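Local coordinates for Thiol:disulfide interchange protein (Proteus mirabilis, PDB 4OD7), which probably acts as a periplasmic disulfide oxidoreductase of the DsbA type, exchanging thiols and disulfides with folding proteins through a thioredoxin-like redox site, at residues F27-Y31 and M73-W77; F38-V44 and Y175-Y179; Y61-F65 and Q138-V143; M162-I167 and Y179-V183. The protein carries 1 engineered substitution. All coordinates share one frame; numbering follows the deposited sequence.

Interaction 1: residues F27-Y31 and M73-W77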
loop_
_atom_site.group_PDB
_atom_site.type_symbol
_atom_site.label_atom_id
_atom_site.label_comp_id
_atom_site.label_asym_id
_atom_site.label_seq_id
_atom_site.Cartn_x
_atom_site.Cartn_y
_atom_site.Cartn_z
ATOM N N PHE A 27 3.362 0.620 -1.467
ATOM C CA PHE A 27 3.576 -0.821 -1.393
ATOM C C PHE A 27 3.333 -1.307 0.046
ATOM O O PHE A 27 3.908 -0.770 0.998
ATOM C CB PHE A 27 4.994 -1.143 -1.816
ATOM C CG PHE A 27 5.289 -0.805 -3.243
ATOM C CD1 PHE A 27 5.104 -1.723 -4.248
ATOM C CD2 PHE A 27 5.803 0.434 -3.575
ATOM C CE1 PHE A 27 5.408 -1.371 -5.572
ATOM C CE2 PHE A 27 6.095 0.767 -4.885
ATOM C CZ PHE A 27 5.902 -0.126 -5.872
ATOM N N PHE A 28 2.527 -2.348 0.197
ATOM C CA PHE A 28 2.171 -2.843 1.528
ATOM C C PHE A 28 1.894 -4.322 1.489
ATOM O O PHE A 28 1.802 -4.915 0.429
ATOM C CB PHE A 28 0.951 -2.063 2.063
ATOM C CG PHE A 28 -0.390 -2.571 1.556
ATOM C CD1 PHE A 28 -1.238 -3.321 2.376
ATOM C CD2 PHE A 28 -0.818 -2.286 0.256
ATOM C CE1 PHE A 28 -2.463 -3.756 1.909
ATOM C CE2 PHE A 28 -2.030 -2.738 -0.199
ATOM C CZ PHE A 28 -2.854 -3.463 0.644
ATOM N N SER A 29 1.743 -4.900 2.667
ATOM C CA SER A 29 1.287 -6.256 2.839
ATOM C C SER A 29 0.300 -6.320 4.015
ATOM O O SER A 29 0.501 -5.685 5.063
ATOM C CB SER A 29 2.468 -7.211 3.108
ATOM O OG SER A 29 2.018 -8.524 3.385
ATOM N N PHE A 30 -0.765 -7.092 3.839
ATOM C CA PHE A 30 -1.706 -7.328 4.913
ATOM C C PHE A 30 -1.060 -8.121 6.021
ATOM O O PHE A 30 -1.536 -8.111 7.141
ATOM C CB PHE A 30 -2.907 -8.061 4.420
ATOM C CG PHE A 30 -3.868 -7.191 3.691
ATOM C CD1 PHE A 30 -4.563 -6.181 4.375
ATOM C CD2 PHE A 30 -4.102 -7.374 2.325
ATOM C CE1 PHE A 30 -5.495 -5.376 3.728
ATOM C CE2 PHE A 30 -5.027 -6.569 1.664
ATOM C CZ PHE A 30 -5.710 -5.548 2.376
ATOM N N TYR A 31 0.066 -8.754 5.720
ATOM C CA TYR A 31 0.824 -9.520 6.719
ATOM C C TYR A 31 1.777 -8.727 7.592
ATOM O O TYR A 31 2.152 -9.176 8.638
ATOM C CB TYR A 31 1.630 -10.585 6.012
ATOM C CG TYR A 31 0.839 -11.793 5.571
ATOM C CD1 TYR A 31 0.569 -12.810 6.471
ATOM C CD2 TYR A 31 0.370 -11.925 4.270
ATOM C CE1 TYR A 31 -0.107 -13.937 6.084
ATOM C CE2 TYR A 31 -0.327 -13.062 3.884
ATOM C CZ TYR A 31 -0.556 -14.052 4.806
ATOM O OH TYR A 31 -1.222 -15.195 4.495
ATOM N N MET A 73 -3.241 -12.886 -1.324
ATOM C CA MET A 73 -3.669 -11.640 -0.743
ATOM C C MET A 73 -3.478 -10.498 -1.694
ATOM O O MET A 73 -4.224 -9.524 -1.664
ATOM C CB MET A 73 -2.934 -11.402 0.583
ATOM C CG MET A 73 -3.476 -12.344 1.689
ATOM S SD MET A 73 -5.182 -12.192 2.179
ATOM C CE MET A 73 -5.161 -10.597 2.931
ATOM N N THR A 74 -2.498 -10.620 -2.565
ATOM C CA THR A 74 -2.340 -9.657 -3.640
ATOM C C THR A 74 -3.512 -9.679 -4.601
ATOM O O THR A 74 -3.966 -8.639 -5.014
ATOM C CB THR A 74 -1.049 -9.920 -4.417
ATOM O OG1 THR A 74 0.053 -9.686 -3.548
ATOM C CG2 THR A 74 -0.921 -9.051 -5.645
ATOM N N ARG A 75 -4.023 -10.868 -4.913
ATOM C CA ARG A 75 -5.234 -10.995 -5.740
ATOM C C ARG A 75 -6.472 -10.435 -5.011
ATOM O O ARG A 75 -7.258 -9.749 -5.615
ATOM C CB ARG A 75 -5.463 -12.441 -6.151
ATOM C CG ARG A 75 -6.683 -12.639 -7.086
ATOM C CD ARG A 75 -6.607 -14.039 -7.715
ATOM N NE ARG A 75 -5.515 -14.167 -8.685
ATOM C CZ ARG A 75 -5.577 -13.817 -9.954
ATOM N NH1 ARG A 75 -6.689 -13.328 -10.483
ATOM N NH2 ARG A 75 -4.514 -13.974 -10.707
ATOM N N ALA A 76 -6.593 -10.693 -3.705
ATOM C CA ALA A 76 -7.643 -10.120 -2.862
ATOM C C ALA A 76 -7.639 -8.606 -2.973
ATOM O O ALA A 76 -8.677 -7.974 -3.063
ATOM C CB ALA A 76 -7.438 -10.527 -1.405
ATOM N N TRP A 77 -6.461 -8.018 -2.926
ATOM C CA TRP A 77 -6.390 -6.582 -2.975
ATOM C C TRP A 77 -6.829 -6.096 -4.367
ATOM O O TRP A 77 -7.505 -5.090 -4.480
ATOM C CB TRP A 77 -4.991 -6.085 -2.656
ATOM C CG TRP A 77 -4.883 -4.563 -2.631
ATOM C CD1 TRP A 77 -4.079 -3.806 -3.387
ATOM C CD2 TRP A 77 -5.626 -3.657 -1.806
ATOM N NE1 TRP A 77 -4.244 -2.494 -3.090
ATOM C CE2 TRP A 77 -5.189 -2.369 -2.115
ATOM C CE3 TRP A 77 -6.599 -3.815 -0.820
ATOM C CZ2 TRP A 77 -5.698 -1.231 -1.482
ATOM C CZ3 TRP A 77 -7.095 -2.673 -0.178
ATOM C CH2 TRP A 77 -6.652 -1.415 -0.520
#
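F30 and M73 mark the closest approach of the two backbones, CA to CA 7.4 Å, where the chain leaving strand 24-28 passes helix 70-83 and side chains alone bridge the gap. F28 directs its ring edge at the indole face of W77. The F28 centroid lies 4.9 Å from that of the five-membered ring of W77 with planes at 82°, which defines a T-shaped pair. Within it F28 CE2 is 3.6 Å from W77 NE1, while F28 CZ stands over the middle of the indole. The indole reaches this place because its CG is anti to the helix backbone N (chi1 -177°), and its buried N-H is satisfied by R60 O of strand 58-62. F30 meets the same indole through CZ, 3.7 Å from W77 CE3, but obliquely, the planes 71° apart. F28 CE1 rests over the centre of one F30 face, so the three rings interlock. M73 is bent at chi2 and chi3, which brings its CE to 3.4 Å from F30 CD2; higher up the same side chain, M73 CG touches Y31 CE2 at 3.9 Å. S29 OG accepts the Y31 N-H at 3.1 Å in an ST turn, shaping the exit from the strand. The result is a buried aromatic cluster behind the thioredoxin-fold strand that leads into the redox site, whose S32 is engineered and whose C35 remains.

Interaction 2: residues F38-V44 and Y175-Y179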
loop_
_atom_site.group_PDB
_atom_site.type_symbol
_atom_site.label_atom_id
_atom_site.label_comp_id
_atom_site.label_asym_id
_atom_site.label_seq_id
_atom_site.Cartn_x
_atom_site.Cartn_y
_atom_site.Cartn_z
ATOM N N PHE A 38 1.234 1.725 10.090
ATOM C CA PHE A 38 1.402 2.901 9.215
ATOM C C PHE A 38 0.048 3.408 8.670
ATOM O O PHE A 38 -0.244 4.601 8.684
ATOM C CB PHE A 38 2.309 2.545 8.041
ATOM C CG PHE A 38 2.929 3.741 7.316
ATOM C CD1 PHE A 38 4.099 4.354 7.759
ATOM C CD2 PHE A 38 2.345 4.230 6.180
ATOM C CE1 PHE A 38 4.649 5.383 7.083
ATOM C CE2 PHE A 38 2.920 5.289 5.464
ATOM C CZ PHE A 38 4.047 5.857 5.917
ATOM N N SER A 39 -0.769 2.489 8.152
ATOM C CA SER A 39 -1.963 2.909 7.452
ATOM C C SER A 39 -3.234 2.826 8.307
ATOM O O SER A 39 -4.089 3.691 8.175
ATOM C CB SER A 39 -2.127 2.055 6.209
ATOM O OG SER A 39 -2.438 0.727 6.542
ATOM N N GLU A 40 -3.385 1.841 9.187
ATOM C CA GLU A 40 -4.647 1.666 9.915
ATOM C C GLU A 40 -4.684 2.384 11.233
ATOM O O GLU A 40 -5.745 2.822 11.664
ATOM C CB GLU A 40 -4.974 0.191 10.136
ATOM C CG GLU A 40 -5.239 -0.660 8.907
ATOM C CD GLU A 40 -6.531 -0.266 8.268
ATOM O OE1 GLU A 40 -7.522 -0.387 8.999
ATOM O OE2 GLU A 40 -6.625 0.086 7.077
ATOM N N VAL A 41 -3.529 2.520 11.880
ATOM C CA VAL A 41 -3.435 3.208 13.189
ATOM C C VAL A 41 -3.029 4.674 13.000
ATOM O O VAL A 41 -3.758 5.576 13.396
ATOM C CB VAL A 41 -2.412 2.493 14.159
ATOM C CG1 VAL A 41 -2.359 3.210 15.506
ATOM C CG2 VAL A 41 -2.752 0.991 14.342
ATOM N N TYR A 42 -1.864 4.907 12.419
ATOM C CA TYR A 42 -1.349 6.254 12.237
ATOM C C TYR A 42 -1.993 6.961 11.045
ATOM O O TYR A 42 -1.986 8.186 10.991
ATOM C CB TYR A 42 0.174 6.247 12.031
ATOM C CG TYR A 42 1.015 5.825 13.225
ATOM C CD1 TYR A 42 0.526 5.867 14.522
ATOM C CD2 TYR A 42 2.344 5.446 13.047
ATOM C CE1 TYR A 42 1.313 5.502 15.589
ATOM C CE2 TYR A 42 3.143 5.081 14.115
ATOM C CZ TYR A 42 2.636 5.117 15.385
ATOM O OH TYR A 42 3.451 4.766 16.448
ATOM N N LYS A 43 -2.506 6.188 10.084
ATOM C CA LYS A 43 -3.172 6.737 8.901
ATOM C C LYS A 43 -2.241 7.654 8.092
ATOM O O LYS A 43 -2.625 8.733 7.687
ATOM C CB LYS A 43 -4.416 7.502 9.358
ATOM C CG LYS A 43 -5.408 6.660 10.159
ATOM C CD LYS A 43 -6.525 7.509 10.665
ATOM C CE LYS A 43 -7.514 6.775 11.528
ATOM N NZ LYS A 43 -8.806 7.556 11.579
ATOM N N VAL A 44 -0.997 7.254 7.885
ATOM C CA VAL A 44 -0.072 8.131 7.201
ATOM C C VAL A 44 -0.445 8.162 5.725
ATOM O O VAL A 44 -0.487 9.237 5.129
ATOM C CB VAL A 44 1.390 7.697 7.395
ATOM C CG1 VAL A 44 2.352 8.681 6.737
ATOM C CG2 VAL A 44 1.730 7.604 8.848
ATOM N N TYR A 175 3.813 13.115 12.623
ATOM C CA TYR A 175 4.622 12.337 11.692
ATOM C C TYR A 175 3.875 12.199 10.416
ATOM O O TYR A 175 4.467 12.325 9.377
ATOM C CB TYR A 175 4.950 10.926 12.203
ATOM C CG TYR A 175 5.783 10.106 11.230
ATOM C CD1 TYR A 175 7.155 10.308 11.090
ATOM C CD2 TYR A 175 5.178 9.165 10.412
ATOM C CE1 TYR A 175 7.904 9.555 10.191
ATOM C CE2 TYR A 175 5.919 8.419 9.505
ATOM C CZ TYR A 175 7.279 8.631 9.393
ATOM O OH TYR A 175 7.991 7.880 8.490
ATOM N N ALA A 176 2.599 11.883 10.486
ATOM C CA ALA A 176 1.795 11.722 9.277
ATOM C C ALA A 176 1.622 13.049 8.532
ATOM O O ALA A 176 1.626 13.093 7.304
ATOM C CB ALA A 176 0.493 11.161 9.633
ATOM N N LYS A 177 1.454 14.129 9.283
ATOM C CA LYS A 177 1.384 15.446 8.703
ATOM C C LYS A 177 2.734 15.782 8.128
ATOM O O LYS A 177 2.851 16.397 7.069
ATOM C CB LYS A 177 0.940 16.442 9.743
ATOM C CG LYS A 177 -0.542 16.341 10.000
ATOM C CD LYS A 177 -1.016 17.374 11.005
ATOM C CE LYS A 177 -0.290 17.179 12.336
ATOM N NZ LYS A 177 -0.799 18.038 13.424
ATOM N N ALA A 178 3.755 15.417 8.873
ATOM C CA ALA A 178 5.113 15.655 8.451
ATOM C C ALA A 178 5.410 14.836 7.225
ATOM O O ALA A 178 6.168 15.255 6.390
ATOM C CB ALA A 178 6.080 15.308 9.554
ATOM N N TYR A 179 4.881 13.621 7.172
ATOM C CA TYR A 179 5.071 12.729 6.032
ATOM C C TYR A 179 4.412 13.327 4.815
ATOM O O TYR A 179 5.007 13.406 3.738
ATOM C CB TYR A 179 4.486 11.339 6.283
ATOM C CG TYR A 179 5.058 10.258 5.358
ATOM C CD1 TYR A 179 4.574 10.072 4.066
ATOM C CD2 TYR A 179 6.068 9.406 5.799
ATOM C CE1 TYR A 179 5.105 9.099 3.233
ATOM C CE2 TYR A 179 6.595 8.437 4.986
ATOM C CZ TYR A 179 6.110 8.277 3.701
ATOM O OH TYR A 179 6.658 7.294 2.895
#
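V44 lays its CG1 against the base of the Y179 ring, 3.4 Å from Y179 CG, while its CG2 diverges to touch A176 CB at 3.8 Å. With CG1 anti to the backbone N (chi1 -177°), CG1 points to Y179 and CG2 to A176 and the Y175 edge. A176 offers only a methyl there, and the backbones close to 4.5 Å between V44 CA and A176 CA. F38 supplies the second layer: its ring carries V44 CB over one face, near the rim, and drives its edge into a face of Y179. F38 CZ is 3.7 Å from Y179 CE2, and the ring centroids of F38 and Y179 are 5.3 Å apart with planes at 82°, the signature of an edge-to-face pair. Beside it F38 CE1 reaches Y175 CE2 at 4.1 Å, at the edge of the Y175 ring. The V44 N to F38 O bond of 2.9 Å closes the turn between them, which spans K43 with its positive phi of 59°. Y175 also stacks on an aromatic side chain of the bound peptide, so this packing reaches the ligand site. No hydrogen bond crosses between the segments: Y175 OH bonds to N164 O and Y179 OH to N164 OD1. The chemistry implies that the end of helix 33-41 and the start of helix 44-51 are fitted to helix 172-187 by apolar shape and ring orientation.

Interaction 3: residues Y61-F65 and Q138-V143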
loop_
_atom_site.group_PDB
_atom_site.type_symbol
_atom_site.label_atom_id
_atom_site.label_comp_id
_atom_site.label_asym_id
_atom_site.label_seq_id
_atom_site.Cartn_x
_atom_site.Cartn_y
_atom_site.Cartn_z
ATOM N N TYR A 61 -0.291 -0.820 -4.078
ATOM C CA TYR A 61 -0.039 -2.188 -4.525
ATOM C C TYR A 61 0.305 -3.104 -3.364
ATOM O O TYR A 61 1.012 -2.708 -2.445
ATOM C CB TYR A 61 1.093 -2.206 -5.532
ATOM C CG TYR A 61 0.814 -1.431 -6.821
ATOM C CD1 TYR A 61 -0.481 -1.255 -7.304
ATOM C CD2 TYR A 61 1.868 -0.860 -7.544
ATOM C CE1 TYR A 61 -0.699 -0.527 -8.499
ATOM C CE2 TYR A 61 1.662 -0.155 -8.704
ATOM C CZ TYR A 61 0.396 0.022 -9.168
ATOM O OH TYR A 61 0.258 0.743 -10.333
ATOM N N HIS A 62 -0.192 -4.337 -3.431
ATOM C CA HIS A 62 0.102 -5.363 -2.438
ATOM C C HIS A 62 1.293 -6.226 -2.914
ATOM O O HIS A 62 1.519 -6.446 -4.137
ATOM C CB HIS A 62 -1.123 -6.232 -2.188
ATOM C CG HIS A 62 -0.968 -7.166 -1.028
ATOM N ND1 HIS A 62 -0.365 -8.400 -1.131
ATOM C CD2 HIS A 62 -1.361 -7.047 0.262
ATOM C CE1 HIS A 62 -0.386 -9.000 0.050
ATOM N NE2 HIS A 62 -0.983 -8.199 0.913
ATOM N N VAL A 63 2.098 -6.648 -1.941
ATOM C CA VAL A 63 3.268 -7.439 -2.244
ATOM C C VAL A 63 3.039 -8.939 -1.951
ATOM O O VAL A 63 2.332 -9.307 -1.045
ATOM C CB VAL A 63 4.497 -6.929 -1.442
ATOM C CG1 VAL A 63 4.758 -5.421 -1.700
ATOM C CG2 VAL A 63 4.349 -7.226 0.041
ATOM N N ASP A 64 3.692 -9.797 -2.722
ATOM C CA ASP A 64 3.503 -11.231 -2.613
ATOM C C ASP A 64 4.382 -11.846 -1.580
ATOM O O ASP A 64 4.114 -12.962 -1.150
ATOM C CB ASP A 64 3.820 -11.936 -3.928
ATOM C CG ASP A 64 2.832 -11.657 -5.033
ATOM O OD1 ASP A 64 1.792 -10.991 -4.836
ATOM O OD2 ASP A 64 3.158 -12.089 -6.149
ATOM N N PHE A 65 5.444 -11.136 -1.201
ATOM C CA PHE A 65 6.581 -11.791 -0.569
ATOM C C PHE A 65 6.482 -11.969 0.942
ATOM O O PHE A 65 7.342 -12.615 1.529
ATOM C CB PHE A 65 7.920 -11.087 -0.931
ATOM C CG PHE A 65 7.990 -9.594 -0.637
ATOM C CD1 PHE A 65 8.250 -9.121 0.623
ATOM C CD2 PHE A 65 7.883 -8.684 -1.655
ATOM C CE1 PHE A 65 8.334 -7.781 0.865
ATOM C CE2 PHE A 65 7.964 -7.342 -1.410
ATOM C CZ PHE A 65 8.202 -6.887 -0.150
ATOM N N GLN A 138 -0.124 -5.915 -12.702
ATOM C CA GLN A 138 0.295 -4.541 -12.452
ATOM C C GLN A 138 1.082 -4.404 -11.153
ATOM O O GLN A 138 2.061 -3.669 -11.101
ATOM C CB GLN A 138 -0.902 -3.623 -12.356
ATOM C CG GLN A 138 -0.464 -2.173 -12.268
ATOM C CD GLN A 138 -1.574 -1.212 -12.624
ATOM O OE1 GLN A 138 -1.620 -0.695 -13.726
ATOM N NE2 GLN A 138 -2.472 -0.959 -11.670
ATOM N N GLN A 139 0.591 -5.068 -10.113
ATOM C CA GLN A 139 1.215 -5.052 -8.784
ATOM C C GLN A 139 2.572 -5.740 -8.756
ATOM O O GLN A 139 3.576 -5.192 -8.285
ATOM C CB GLN A 139 0.275 -5.709 -7.802
ATOM C CG GLN A 139 -0.939 -4.875 -7.558
ATOM C CD GLN A 139 -1.916 -5.522 -6.609
ATOM O OE1 GLN A 139 -1.808 -5.378 -5.387
ATOM N NE2 GLN A 139 -2.894 -6.229 -7.166
ATOM N N GLN A 140 2.581 -6.950 -9.299
ATOM C CA GLN A 140 3.739 -7.798 -9.295
ATOM C C GLN A 140 4.873 -7.160 -10.069
ATOM O O GLN A 140 5.997 -7.239 -9.652
ATOM C CB GLN A 140 3.387 -9.133 -9.917
ATOM C CG GLN A 140 2.379 -9.979 -9.142
ATOM C CD GLN A 140 1.971 -11.213 -9.949
ATOM O OE1 GLN A 140 1.856 -11.149 -11.187
ATOM N NE2 GLN A 140 1.746 -12.340 -9.267
ATOM N N ASN A 141 4.561 -6.532 -11.202
ATOM C CA ASN A 141 5.550 -5.822 -12.022
ATOM C C ASN A 141 6.042 -4.579 -11.378
ATOM O O ASN A 141 7.183 -4.213 -11.582
ATOM C CB ASN A 141 4.978 -5.400 -13.362
ATOM C CG ASN A 141 4.727 -6.536 -14.288
ATOM O OD1 ASN A 141 3.885 -6.419 -15.160
ATOM N ND2 ASN A 141 5.464 -7.627 -14.144
ATOM N N ALA A 142 5.161 -3.909 -10.630
ATOM C CA ALA A 142 5.549 -2.698 -9.903
ATOM C C ALA A 142 6.522 -2.986 -8.804
ATOM O O ALA A 142 7.474 -2.261 -8.630
ATOM C CB ALA A 142 4.303 -1.994 -9.296
ATOM N N VAL A 143 6.284 -4.066 -8.080
ATOM C CA VAL A 143 7.182 -4.467 -7.002
ATOM C C VAL A 143 8.562 -4.776 -7.569
ATOM O O VAL A 143 9.573 -4.399 -6.986
ATOM C CB VAL A 143 6.566 -5.603 -6.204
ATOM C CG1 VAL A 143 7.579 -6.298 -5.297
ATOM C CG2 VAL A 143 5.405 -5.019 -5.380
#
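Y61 packs its ring on helix 130-145, with CD1 3.7 Å from Q139 CG; the approach of Y61 CD2 to A142 CB, at 3.2 Å, is unusually short. Q139 CA lies above one face of the ring toward the rim, so the tyrosine spreads over the helix surface. Further along, V63 CG1 meets V143 CG2 at 3.8 Å. The other methyl of V143, placed by CG1 being anti to the backbone N (chi1 166°), comes to the edge of the F65 ring, V143 CG1 to F65 CE2 4.0 Å. Polar bonds border this strip. Q139 extends beyond CG and sets OE1 2.7 Å from H62 N, with an N-H...O angle of 166°; the donor lies in the carbonyl plane, on a lone pair, at a C=O...N angle of 143°. The other end of that amide, NE2, bonds to L135 O, which fixes its rotation. At the outer limit Q140 NE2 reaches D64 OD2 by a weak bond of 3.4 Å, while D64 OD1 and H62 ND1 both turn to T74. Because strand 58-62 is outermost in its sheet, the chemistry implies that a glutamine side chain satisfies a main-chain N-H that no further strand within the chain could take.

Interaction 4: residues M162-I167 and Y179-V183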
loop_
_atom_site.group_PDB
_atom_site.type_symbol
_atom_site.label_atom_id
_atom_site.label_comp_id
_atom_site.label_asym_id
_atom_site.label_seq_id
_atom_site.Cartn_x
_atom_site.Cartn_y
_atom_site.Cartn_z
ATOM N N MET A 162 10.857 7.392 -0.671
ATOM C CA MET A 162 10.727 7.893 0.694
ATOM C C MET A 162 11.585 7.150 1.711
ATOM O O MET A 162 11.731 5.937 1.644
ATOM C CB MET A 162 9.288 7.835 1.166
ATOM C CG MET A 162 8.372 8.724 0.427
ATOM S SD MET A 162 8.741 10.464 0.583
ATOM C CE MET A 162 8.410 10.895 2.281
ATOM N N LYS A 163 12.193 7.918 2.603
ATOM C CA LYS A 163 12.944 7.406 3.731
ATOM C C LYS A 163 12.141 7.586 5.008
ATOM O O LYS A 163 12.166 8.653 5.614
ATOM C CB LYS A 163 14.270 8.131 3.835
ATOM C CG LYS A 163 15.325 7.334 4.493
ATOM C CD LYS A 163 16.679 8.007 4.377
ATOM C CE LYS A 163 17.270 8.267 5.763
ATOM N NZ LYS A 163 17.869 7.077 6.385
ATOM N N ASN A 164 11.381 6.553 5.364
ATOM C CA ASN A 164 10.394 6.630 6.444
ATOM C C ASN A 164 11.045 6.898 7.794
ATOM O O ASN A 164 10.404 7.427 8.701
ATOM C CB ASN A 164 9.516 5.371 6.479
ATOM C CG ASN A 164 8.583 5.258 5.264
ATOM O OD1 ASN A 164 8.681 6.017 4.317
ATOM N ND2 ASN A 164 7.722 4.249 5.272
ATOM N N ASP A 165 12.297 6.468 7.929
ATOM C CA ASP A 165 13.079 6.685 9.154
ATOM C C ASP A 165 13.868 7.981 9.031
ATOM O O ASP A 165 14.771 8.234 9.795
ATOM C CB ASP A 165 14.014 5.507 9.439
ATOM C CG ASP A 165 15.261 5.507 8.623
ATOM O OD1 ASP A 165 15.299 6.093 7.579
ATOM O OD2 ASP A 165 16.224 4.819 8.995
ATOM N N GLY A 166 13.520 8.782 8.047
ATOM C CA GLY A 166 14.204 10.014 7.763
ATOM C C GLY A 166 13.285 11.203 7.989
ATOM O O GLY A 166 13.703 12.367 7.868
ATOM N N ILE A 167 12.032 10.912 8.312
ATOM C CA ILE A 167 11.071 11.936 8.695
ATOM C C ILE A 167 11.006 12.038 10.220
ATOM O O ILE A 167 10.915 11.023 10.902
ATOM C CB ILE A 167 9.676 11.637 8.114
ATOM C CG1 ILE A 167 9.714 11.863 6.618
ATOM C CG2 ILE A 167 8.617 12.542 8.685
ATOM C CD1 ILE A 167 8.645 11.202 5.914
ATOM N N TYR A 179 4.881 13.621 7.172
ATOM C CA TYR A 179 5.071 12.729 6.032
ATOM C C TYR A 179 4.412 13.327 4.815
ATOM O O TYR A 179 5.007 13.406 3.738
ATOM C CB TYR A 179 4.486 11.339 6.283
ATOM C CG TYR A 179 5.058 10.258 5.358
ATOM C CD1 TYR A 179 4.574 10.072 4.066
ATOM C CD2 TYR A 179 6.068 9.406 5.799
ATOM C CE1 TYR A 179 5.105 9.099 3.233
ATOM C CE2 TYR A 179 6.595 8.437 4.986
ATOM C CZ TYR A 179 6.110 8.277 3.701
ATOM O OH TYR A 179 6.658 7.294 2.895
ATOM N N SER A 180 3.167 13.756 5.018
ATOM C CA SER A 180 2.359 14.397 3.978
ATOM C C SER A 180 3.011 15.677 3.486
ATOM O O SER A 180 2.878 16.030 2.328
ATOM C CB SER A 180 0.970 14.720 4.511
ATOM O OG SER A 180 0.322 15.599 3.624
ATOM N N ASP A 181 3.687 16.378 4.391
ATOM C CA ASP A 181 4.428 17.586 4.061
ATOM C C ASP A 181 5.567 17.283 3.073
ATOM O O ASP A 181 5.712 17.958 2.069
ATOM C CB ASP A 181 4.967 18.178 5.351
ATOM C CG ASP A 181 5.167 19.669 5.303
ATOM O OD1 ASP A 181 4.583 20.355 4.429
ATOM O OD2 ASP A 181 5.909 20.152 6.193
ATOM N N VAL A 182 6.389 16.275 3.373
ATOM C CA VAL A 182 7.521 15.874 2.505
ATOM C C VAL A 182 7.096 15.424 1.096
ATOM O O VAL A 182 7.768 15.728 0.122
ATOM C CB VAL A 182 8.370 14.770 3.171
ATOM C CG1 VAL A 182 9.487 14.292 2.271
ATOM C CG2 VAL A 182 8.958 15.309 4.441
ATOM N N VAL A 183 6.020 14.641 1.008
ATOM C CA VAL A 183 5.530 14.120 -0.273
ATOM C C VAL A 183 5.172 15.224 -1.244
ATOM O O VAL A 183 5.586 15.194 -2.399
ATOM C CB VAL A 183 4.320 13.220 -0.084
ATOM C CG1 VAL A 183 3.701 12.843 -1.436
ATOM C CG2 VAL A 183 4.745 11.994 0.674
#
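M162 curls through chi2 of -63° and chi3 of -68°, and the double bend carries its methyl over one face of the Y179 ring. M162 CE is 4.0 Å from the Y179 centroid and 19° off the ring normal, close enough to overhead for a CH-pi contact. The sulfur completes a Met-aromatic contact more obliquely, M162 SD standing 5.2 Å from the same centroid. The methyl is also held from the helix side, with M162 CE 3.6 Å from V182 CG1 and 4.1 Å from V183 CG2. At the far end of the tyrosine, the hydroxyl is gripped by N164: Y179 OH donates to N164 OD1 at 2.8 Å. The amide stands nearly perpendicular to the ring, and the donor is tilted from the carbonyl plane, yet OD1 itself lies at the ring's edge. I167 slides past V182 in the opposite sense, I167 CG1 to V182 CG2 4.1 Å. A type I turn from K163 to G166, closed by G166 N to K163 O at 2.8 Å, carries N164 and separates M162 from I167. Within the turn K163 NZ also forms a salt bridge with D165 OD1, and D165 packs on the backbone of the bound peptide. M162, from the end of strand 160-162, thus takes one face of Y179, opposite the face toward helix 33-41. M162 further touches I156 of strand 153-156 and L186, so M162 lies between strand 153-156 and helix 172-187.

How the interactions relate
Interactions 1 and 3 are neighbours, their centres about 8 Å apart, and both work on the adjacent strands 24-28 and 58-62; T74 of interaction 1 is the polar joint to interaction 3. Interactions 2 and 4 form a second pair, centres about 10 Å apart, both using helix 172-187 and sharing Y179; interaction 3 lies across the chain's centre from interaction 2. Interaction 1, about 8 Å from that centre, is buried and mainly aromatic. Interactions 2 and 4 are also buried but lie further out, at about 13 and 16 Å. Interaction 3 is only partly buried and adds amide bonds at its edge. Interaction 2 is apolar across its segments, whereas interaction 4 adds a tyrosine-asparagine bond beside its methionine packing.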